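Local coordinates for protein Xaa-Pro Dipeptidase (Alteromonas macleodii, PDB 2QS8) that probably acts as a metal-dependent amidohydrolase that cleaves dipeptides or the carboxyl-terminal residue of peptides, at residues 8-13 against 51-56; 34-39 against 378-383; 60-65 against 384-389. All blocks are in the same frame, centred on the assembly; numbering follows the deposited sequence.

Contact 1: 8-13 against 51-56; sequences KTLIHA and EDYIDL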
loop_
_atom_site.group_PDB
_atom_site.type_symbol
_atom_site.label_atom_id
_atom_site.label_comp_id
_atom_site.label_asym_id
_atom_site.label_seq_id
_atom_site.Cartn_x
_atom_site.Cartn_y
_atom_site.Cartn_z
ATOM N N LYS A 8 -45.855 -37.877 -7.531
ATOM C CA LYS A 8 -44.558 -38.264 -6.994
ATOM C C LYS A 8 -43.880 -39.349 -7.829
ATOM O O LYS A 8 -44.503 -39.985 -8.671
ATOM C CB LYS A 8 -44.725 -38.762 -5.555
ATOM C CG LYS A 8 -45.546 -37.838 -4.668
ATOM C CD LYS A 8 -45.588 -38.332 -3.230
ATOM C CE LYS A 8 -46.319 -37.335 -2.343
ATOM N NZ LYS A 8 -46.287 -37.728 -0.916
ATOM N N THR A 9 -42.590 -39.553 -7.600
ATOM C CA THR A 9 -41.860 -40.579 -8.304
ATOM C C THR A 9 -41.442 -41.660 -7.323
ATOM O O THR A 9 -40.969 -41.371 -6.222
ATOM C CB THR A 9 -40.596 -40.024 -8.973
ATOM O OG1 THR A 9 -40.965 -39.059 -9.960
ATOM C CG2 THR A 9 -39.812 -41.144 -9.625
ATOM N N LEU A 10 -41.624 -42.906 -7.729
ATOM C CA LEU A 10 -41.235 -44.025 -6.887
ATOM C C LEU A 10 -40.036 -44.740 -7.485
ATOM O O LEU A 10 -40.013 -45.028 -8.675
ATOM C CB LEU A 10 -42.381 -45.035 -6.744
ATOM C CG LEU A 10 -41.955 -46.338 -6.053
ATOM C CD1 LEU A 10 -41.753 -46.086 -4.554
ATOM C CD2 LEU A 10 -43.009 -47.418 -6.283
ATOM N N ILE A 11 -39.048 -45.029 -6.650
ATOM C CA ILE A 11 -37.859 -45.734 -7.102
ATOM C C ILE A 11 -37.673 -47.014 -6.292
ATOM O O ILE A 11 -37.689 -46.987 -5.058
ATOM C CB ILE A 11 -36.581 -44.872 -6.939
ATOM C CG1 ILE A 11 -36.657 -43.639 -7.835
ATOM C CG2 ILE A 11 -35.350 -45.690 -7.287
ATOM C CD1 ILE A 11 -35.456 -42.732 -7.702
ATOM N N HIS A 12 -37.510 -48.128 -7.000
ATOM C CA HIS A 12 -37.276 -49.421 -6.373
ATOM C C HIS A 12 -35.781 -49.653 -6.477
ATOM O O HIS A 12 -35.251 -49.894 -7.566
ATOM C CB HIS A 12 -38.027 -50.529 -7.114
ATOM C CG HIS A 12 -39.465 -50.664 -6.718
ATOM N ND1 HIS A 12 -40.349 -51.466 -7.408
ATOM C CD2 HIS A 12 -40.165 -50.129 -5.689
ATOM C CE1 HIS A 12 -41.532 -51.418 -6.821
ATOM N NE2 HIS A 12 -41.447 -50.613 -5.777
ATOM N N ALA A 13 -35.094 -49.566 -5.348
ATOM C CA ALA A 13 -33.659 -49.761 -5.343
ATOM C C ALA A 13 -33.248 -51.161 -4.871
ATOM O O ALA A 13 -33.491 -51.538 -3.722
ATOM C CB ALA A 13 -32.996 -48.697 -4.478
ATOM N N GLU A 51 -47.303 -41.367 -10.195
ATOM C CA GLU A 51 -47.232 -40.718 -11.495
ATOM C C GLU A 51 -46.076 -41.302 -12.307
ATOM O O GLU A 51 -46.224 -41.586 -13.494
ATOM C CB GLU A 51 -47.024 -39.209 -11.320
ATOM C CG GLU A 51 -47.046 -38.411 -12.627
ATOM C CD GLU A 51 -48.441 -38.275 -13.217
ATOM O OE1 GLU A 51 -49.310 -37.652 -12.557
ATOM O OE2 GLU A 51 -48.667 -38.787 -14.335
ATOM N N ASP A 52 -44.928 -41.482 -11.660
ATOM C CA ASP A 52 -43.756 -42.030 -12.331
ATOM C C ASP A 52 -43.089 -43.111 -11.511
ATOM O O ASP A 52 -43.078 -43.052 -10.282
ATOM C CB ASP A 52 -42.734 -40.934 -12.621
ATOM C CG ASP A 52 -43.213 -39.949 -13.658
ATOM O OD1 ASP A 52 -44.020 -39.058 -13.318
ATOM O OD2 ASP A 52 -42.782 -40.072 -14.823
ATOM N N TYR A 53 -42.513 -44.084 -12.207
ATOM C CA TYR A 53 -41.838 -45.203 -11.568
ATOM C C TYR A 53 -40.482 -45.465 -12.218
ATOM O O TYR A 53 -40.362 -45.484 -13.441
ATOM C CB TYR A 53 -42.718 -46.456 -11.659
ATOM C CG TYR A 53 -42.054 -47.746 -11.217
ATOM C CD1 TYR A 53 -41.544 -47.889 -9.925
ATOM C CD2 TYR A 53 -41.957 -48.830 -12.088
ATOM C CE1 TYR A 53 -40.955 -49.081 -9.513
ATOM C CE2 TYR A 53 -41.373 -50.023 -11.687
ATOM C CZ TYR A 53 -40.875 -50.141 -10.402
ATOM O OH TYR A 53 -40.300 -51.324 -10.014
ATOM N N ILE A 54 -39.463 -45.652 -11.386
ATOM C CA ILE A 54 -38.117 -45.930 -11.859
ATOM C C ILE A 54 -37.686 -47.254 -11.243
ATOM O O ILE A 54 -37.395 -47.334 -10.047
ATOM C CB ILE A 54 -37.125 -44.815 -11.456
ATOM C CG1 ILE A 54 -37.509 -43.502 -12.152
ATOM C CG2 ILE A 54 -35.705 -45.206 -11.851
ATOM C CD1 ILE A 54 -36.689 -42.299 -11.705
ATOM N N ASP A 55 -37.655 -48.287 -12.074
ATOM C CA ASP A 55 -37.299 -49.627 -11.631
ATOM C C ASP A 55 -35.799 -49.884 -11.638
ATOM O O ASP A 55 -35.211 -50.116 -12.687
ATOM C CB ASP A 55 -38.021 -50.650 -12.516
ATOM C CG ASP A 55 -37.643 -52.079 -12.189
ATOM O OD1 ASP A 55 -37.031 -52.318 -11.126
ATOM O OD2 ASP A 55 -37.968 -52.966 -13.001
ATOM N N LEU A 56 -35.192 -49.858 -10.457
ATOM C CA LEU A 56 -33.756 -50.075 -10.335
ATOM C C LEU A 56 -33.455 -51.255 -9.414
ATOM O O LEU A 56 -32.444 -51.264 -8.702
ATOM C CB LEU A 56 -33.084 -48.805 -9.792
ATOM C CG LEU A 56 -33.349 -47.471 -10.503
ATOM C CD1 LEU A 56 -32.579 -46.366 -9.792
ATOM C CD2 LEU A 56 -32.931 -47.550 -11.966
#

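Contact 2: 34-39 against 378-383; sequences GNIISD and GKLADL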
loop_
_atom_site.group_PDB
_atom_site.type_symbol
_atom_site.label_atom_id
_atom_site.label_comp_id
_atom_site.label_asym_id
_atom_site.label_seq_id
_atom_site.Cartn_x
_atom_site.Cartn_y
_atom_site.Cartn_z
ATOM N N GLY A 34 -41.255 -33.529 -5.991
ATOM C CA GLY A 34 -40.615 -32.295 -6.400
ATOM C C GLY A 34 -39.113 -32.543 -6.422
ATOM O O GLY A 34 -38.646 -33.503 -7.040
ATOM N N ASN A 35 -38.350 -31.695 -5.741
ATOM C CA ASN A 35 -36.900 -31.854 -5.698
ATOM C C ASN A 35 -36.475 -32.444 -4.352
ATOM O O ASN A 35 -35.294 -32.447 -4.003
ATOM C CB ASN A 35 -36.222 -30.500 -5.921
ATOM C CG ASN A 35 -36.509 -29.510 -4.806
ATOM O OD1 ASN A 35 -37.425 -29.697 -4.003
ATOM N ND2 ASN A 35 -35.727 -28.443 -4.758
ATOM N N ILE A 36 -37.455 -32.960 -3.611
ATOM C CA ILE A 36 -37.211 -33.535 -2.290
ATOM C C ILE A 36 -37.484 -35.033 -2.173
ATOM O O ILE A 36 -38.361 -35.575 -2.841
ATOM C CB ILE A 36 -38.088 -32.819 -1.227
ATOM C CG1 ILE A 36 -37.795 -31.321 -1.230
ATOM C CG2 ILE A 36 -37.826 -33.395 0.163
ATOM C CD1 ILE A 36 -36.354 -30.980 -0.896
ATOM N N ILE A 37 -36.721 -35.694 -1.311
ATOM C CA ILE A 37 -36.917 -37.108 -1.031
ATOM C C ILE A 37 -37.950 -37.069 0.100
ATOM O O ILE A 37 -37.621 -36.724 1.231
ATOM C CB ILE A 37 -35.614 -37.769 -0.531
ATOM C CG1 ILE A 37 -34.563 -37.750 -1.641
ATOM C CG2 ILE A 37 -35.884 -39.190 -0.075
ATOM C CD1 ILE A 37 -33.197 -38.223 -1.200
ATOM N N SER A 38 -39.201 -37.396 -0.220
ATOM C CA SER A 38 -40.283 -37.355 0.764
ATOM C C SER A 38 -40.442 -38.584 1.654
ATOM O O SER A 38 -41.008 -38.496 2.740
ATOM C CB SER A 38 -41.613 -37.076 0.065
ATOM O OG SER A 38 -41.890 -38.065 -0.903
ATOM N N ASP A 39 -39.957 -39.736 1.213
ATOM C CA ASP A 39 -40.103 -40.917 2.044
ATOM C C ASP A 39 -39.183 -42.066 1.645
ATOM O O ASP A 39 -38.685 -42.125 0.524
ATOM C CB ASP A 39 -41.559 -41.381 2.020
ATOM C CG ASP A 39 -41.967 -42.099 3.293
ATOM O OD1 ASP A 39 -43.081 -42.668 3.308
ATOM O OD2 ASP A 39 -41.187 -42.091 4.272
ATOM N N GLY A 378 -36.418 -35.698 3.445
ATOM C CA GLY A 378 -36.245 -34.276 3.650
ATOM C C GLY A 378 -35.153 -33.660 2.789
ATOM O O GLY A 378 -35.287 -32.525 2.337
ATOM N N LYS A 379 -34.076 -34.400 2.546
ATOM C CA LYS A 379 -32.974 -33.880 1.735
ATOM C C LYS A 379 -33.318 -33.760 0.261
ATOM O O LYS A 379 -34.322 -34.307 -0.192
ATOM C CB LYS A 379 -31.729 -34.753 1.900
ATOM C CG LYS A 379 -31.046 -34.567 3.244
ATOM C CD LYS A 379 -29.631 -35.109 3.230
ATOM C CE LYS A 379 -28.918 -34.820 4.543
ATOM N NZ LYS A 379 -27.511 -35.313 4.535
ATOM N N LEU A 380 -32.489 -33.035 -0.482
ATOM C CA LEU A 380 -32.707 -32.848 -1.913
ATOM C C LEU A 380 -32.504 -34.160 -2.665
ATOM O O LEU A 380 -31.632 -34.969 -2.320
ATOM C CB LEU A 380 -31.763 -31.767 -2.457
ATOM C CG LEU A 380 -31.993 -30.334 -1.940
ATOM C CD1 LEU A 380 -30.899 -29.395 -2.458
ATOM C CD2 LEU A 380 -33.359 -29.839 -2.392
ATOM N N ALA A 381 -33.317 -34.361 -3.697
ATOM C CA ALA A 381 -33.278 -35.572 -4.506
ATOM C C ALA A 381 -32.154 -35.640 -5.542
ATOM O O ALA A 381 -32.375 -35.436 -6.739
ATOM C CB ALA A 381 -34.632 -35.782 -5.190
ATOM N N ASP A 382 -30.948 -35.924 -5.062
ATOM C CA ASP A 382 -29.774 -36.079 -5.907
ATOM C C ASP A 382 -29.360 -37.540 -5.735
ATOM O O ASP A 382 -28.808 -37.917 -4.698
ATOM C CB ASP A 382 -28.645 -35.150 -5.440
ATOM C CG ASP A 382 -28.760 -33.744 -6.013
ATOM O OD1 ASP A 382 -29.864 -33.360 -6.460
ATOM O OD2 ASP A 382 -27.740 -33.017 -6.006
ATOM N N LEU A 383 -29.642 -38.361 -6.742
ATOM C CA LEU A 383 -29.319 -39.782 -6.667
ATOM C C LEU A 383 -28.717 -40.360 -7.940
ATOM O O LEU A 383 -28.984 -39.895 -9.049
ATOM C CB LEU A 383 -30.572 -40.602 -6.326
ATOM C CG LEU A 383 -31.493 -40.173 -5.181
ATOM C CD1 LEU A 383 -32.421 -39.070 -5.669
ATOM C CD2 LEU A 383 -32.310 -41.378 -4.699
#

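Contact 3: 60-65 against 384-389; sequences TVLPGL and IAVKGN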
loop_
_atom_site.group_PDB
_atom_site.type_symbol
_atom_site.label_atom_id
_atom_site.label_comp_id
_atom_site.label_asym_id
_atom_site.label_seq_id
_atom_site.Cartn_x
_atom_site.Cartn_y
_atom_site.Cartn_z
ATOM N N THR A 60 -27.667 -50.591 -7.800
ATOM C CA THR A 60 -27.291 -50.155 -6.471
ATOM C C THR A 60 -27.415 -48.638 -6.561
ATOM O O THR A 60 -26.804 -48.011 -7.427
ATOM C CB THR A 60 -25.842 -50.521 -6.121
ATOM O OG1 THR A 60 -25.714 -51.947 -6.014
ATOM C CG2 THR A 60 -25.429 -49.866 -4.803
ATOM N N VAL A 61 -28.238 -48.061 -5.692
ATOM C CA VAL A 61 -28.457 -46.625 -5.673
ATOM C C VAL A 61 -27.565 -45.971 -4.618
ATOM O O VAL A 61 -27.326 -46.541 -3.546
ATOM C CB VAL A 61 -29.947 -46.297 -5.369
ATOM C CG1 VAL A 61 -30.135 -44.796 -5.210
ATOM C CG2 VAL A 61 -30.835 -46.827 -6.491
ATOM N N LEU A 62 -27.054 -44.787 -4.941
ATOM C CA LEU A 62 -26.210 -44.040 -4.016
ATOM C C LEU A 62 -26.603 -42.567 -4.099
ATOM O O LEU A 62 -27.314 -42.152 -5.015
ATOM C CB LEU A 62 -24.725 -44.175 -4.384
ATOM C CG LEU A 62 -24.133 -45.546 -4.730
ATOM C CD1 LEU A 62 -24.352 -45.830 -6.205
ATOM C CD2 LEU A 62 -22.647 -45.573 -4.419
ATOM N N PRO A 63 -26.182 -41.762 -3.118
ATOM C CA PRO A 63 -26.567 -40.358 -3.244
ATOM C C PRO A 63 -25.621 -39.739 -4.278
ATOM O O PRO A 63 -24.590 -40.331 -4.592
ATOM C CB PRO A 63 -26.373 -39.812 -1.830
ATOM C CG PRO A 63 -25.311 -40.678 -1.254
ATOM C CD PRO A 63 -25.595 -42.051 -1.801
ATOM N N GLY A 64 -25.983 -38.583 -4.827
ATOM C CA GLY A 64 -25.129 -37.942 -5.810
ATOM C C GLY A 64 -23.710 -37.772 -5.306
ATOM O O GLY A 64 -23.502 -37.367 -4.170
ATOM N N LEU A 65 -22.726 -38.082 -6.140
ATOM C CA LEU A 65 -21.327 -37.956 -5.739
ATOM C C LEU A 65 -20.795 -36.513 -5.847
ATOM O O LEU A 65 -21.290 -35.719 -6.645
ATOM C CB LEU A 65 -20.471 -38.904 -6.587
ATOM C CG LEU A 65 -20.894 -40.381 -6.487
ATOM C CD1 LEU A 65 -20.086 -41.211 -7.476
ATOM C CD2 LEU A 65 -20.697 -40.885 -5.065
ATOM N N ILE A 384 -27.910 -41.396 -7.767
ATOM C CA ILE A 384 -27.300 -42.071 -8.895
ATOM C C ILE A 384 -27.485 -43.570 -8.694
ATOM O O ILE A 384 -27.820 -44.023 -7.594
ATOM C CB ILE A 384 -25.784 -41.772 -9.002
ATOM C CG1 ILE A 384 -25.054 -42.342 -7.785
ATOM C CG2 ILE A 384 -25.555 -40.270 -9.108
ATOM C CD1 ILE A 384 -23.540 -42.376 -7.935
ATOM N N ALA A 385 -27.275 -44.339 -9.756
ATOM C CA ALA A 385 -27.414 -45.784 -9.686
ATOM C C ALA A 385 -26.368 -46.416 -10.586
ATOM O O ALA A 385 -25.899 -45.788 -11.525
ATOM C CB ALA A 385 -28.800 -46.192 -10.121
ATOM N N VAL A 386 -25.998 -47.658 -10.293
ATOM C CA VAL A 386 -24.995 -48.362 -11.080
ATOM C C VAL A 386 -25.247 -49.854 -10.956
ATOM O O VAL A 386 -25.768 -50.305 -9.939
ATOM C CB VAL A 386 -23.571 -48.053 -10.559
ATOM C CG1 VAL A 386 -23.442 -48.473 -9.103
ATOM C CG2 VAL A 386 -22.538 -48.758 -11.407
ATOM N N LYS A 387 -24.897 -50.612 -11.994
ATOM C CA LYS A 387 -25.065 -52.058 -11.970
ATOM C C LYS A 387 -23.841 -52.652 -11.292
ATOM O O LYS A 387 -22.713 -52.471 -11.751
ATOM C CB LYS A 387 -25.184 -52.613 -13.389
ATOM C CG LYS A 387 -26.470 -52.243 -14.102
ATOM C CD LYS A 387 -26.477 -52.805 -15.518
ATOM C CE LYS A 387 -27.698 -52.351 -16.301
ATOM N NZ LYS A 387 -27.666 -52.829 -17.720
ATOM N N GLY A 388 -24.056 -53.346 -10.184
ATOM C CA GLY A 388 -22.942 -53.942 -9.474
ATOM C C GLY A 388 -22.857 -53.446 -8.049
ATOM O O GLY A 388 -23.601 -52.557 -7.652
ATOM N N ASN A 389 -21.944 -54.024 -7.281
ATOM C CA ASN A 389 -21.762 -53.652 -5.885
ATOM C C ASN A 389 -20.469 -52.861 -5.709
ATOM O O ASN A 389 -19.378 -53.423 -5.766
ATOM C CB ASN A 389 -21.706 -54.905 -5.009
ATOM C CG ASN A 389 -21.867 -54.590 -3.534
ATOM O OD1 ASN A 389 -21.338 -53.590 -3.034
ATOM N ND2 ASN A 389 -22.593 -55.452 -2.821
#

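Contact 1: 8-13 against 51-56
One face of the His12 imidazole receives the edge of the Tyr53 phenol, with CE1 of Tyr53 standing 3.2 Å above the imidazole plane and displaced toward its rim. His12 CG lies at the phenol edge, in the plane of that ring, while the backbone N of Asp55 sits above the centre of one phenol face. The rings form an offset edge-to-face pair with planes at 78°. A short hydrogen bond, 2.6 Å between His12 ND1 and Tyr53 OH, locks them together. Tyr53 CG is anti to its backbone N (chi1 171°), so the phenol runs along the strand beside Leu10, whose CD2 meets CD1 of Tyr53, and reaches His12. The far nitrogen, NE2 of His12, is hydrogen-bonded to Ile45 O, and Phe44 stacks with this ring. An alanine at His12 would remove the imidazole and would probably leave the Tyr53 hydroxyl and Ile45 carbonyl without these partners and loosen the aromatic cluster. On the other face of the sheet, Ile11 CG1 packs on Ile54 CB, and Ile11 CG2 on Leu56 CD1 at 3.8 Å. Between the faces the backbones alternate as donor and acceptor, from Leu10 N to Asp52 O (2.9 Å) through to Leu56 N with His12 O; the bond at Lys8 O is weak. This in-register parallel pairing belongs to the small beta domain that accompanies the barrel in many amidohydrolases.

Contact 2: 34-39 against 378-383
Ile37 occupies the tight side of this contact, where the start of strand 36-42 meets the irregular chain leading into strand 383-386. Its CG1 lies 3.8 Å from Ala381 CA, and its CD1 extends over the Leu380 carbonyl oxygen. The extended side chain, with CG1 beside the backbone N, thus lies along the backbone of 379-381, and Ile375 and Ile30 add further apolar contacts around it. Three backbone hydrogen bonds join the same stretch. Ile37 N points almost straight down the C=O axis of Lys379 (3.0 Å to its O), and Gly378 N gives a 2.7 Å bond to Ile37 O. Ala381 N binds Asn35 O at 2.8 Å from well above the carbonyl plane. Ala381 is itself the centre of an inverse gamma turn, closed by Asp382 N on Leu380 O.

The more exposed side, formed by Asn35, Ile36, Leu380 and Gly378, is still closely packed at one point: the methyls Ile36 CD1 and Leu380 CD2 meet at 3.5 Å where the two side chains cross obliquely. The looser rim lies at Asn35, whose ND2 runs beside the same Leu380 CD2, and at exposed Gly378, which adopts a positive phi (103°) at which a CB would collide with the preceding carbonyl oxygen.

Lys379 sends its ammonium elsewhere, to Ser374 OG and the carbonyl oxygens of Glu369 and Leu372, and Asp382 forms a salt bridge with Arg136. Across the two segments, therefore, cohesion rests on backbone amides and hydrocarbon, with the charged side chains directed to other partners.

Contact 3: 60-65 against 384-389
An antiparallel strand pair joins the beginning of strand 60-67 to strand 383-386, pairing a late part of the chain with the strand running toward the magnesium ligands His69 and His71. Two hydrogen-bonded pairs, Thr60 with Val386 and Leu62 with Ile384, flank the non-hydrogen-bonded pair of Val61 and Ala385. Leu62 and Ile384 exchange two bonds of 2.9 Å: Ile384 N to Leu62 O lies in the carbonyl plane, whereas Leu62 N approaches Ile384 O from above its plane. Thr60 N reaches Val386 O at 2.9 Å in the carbonyl plane, and Val386 N returns a bond to Thr60 O.

Ile384 carries most of the side-chain packing. Its CG1 takes the crowded position between backbone N and carbonyl carbon (chi1 65°), which places it against Leu62 CB and sends CD1 on to Leu65 CG, 3.6 Å away. There the two side chains cross at about a right angle. CG2 branches instead toward Gly64 CA, while Leu62 CD1 rests on Val386 CG1 at 4.0 Å. Val61 CG2 and Ala385 CB touch on the opposite face.

Beyond the Thr60-Val386 pair, the Thr60 side chain extends the connection: OG1, beside its own backbone N, donates a 2.7 Å bond to Gly388 O from above the carbonyl plane. The buried threonine hydroxyl is thereby satisfied by main chain, and polarity enters this hydrocarbon interface through backbone groups and one side-chain donor.

Burial divides in two these contacts that all reach the same mixed sheet. Contact 3 is buried and lies nearest the centre of the chain; contacts 1 and 2 are partly buried and farther out. Their chemistry does not simply follow burial: contact 1 has a His-Tyr hydrogen bond, contact 2 only main-chain bonds across its segments, and contact 3 aliphatic packing with one threonine hydroxyl bonded to main chain. Contacts 1 and 3 share a hydrophobic seam in which Val61 CG2 meets Ala13 CB and Leu56 CD1. Contact 2 runs directly into contact 3, since 378-383 precedes 384-389, and Asp382 O probably accepts a hydrogen bond from Gly64 N. Both pair early chain with late chain, whereas contact 1 stays within the N-terminal part.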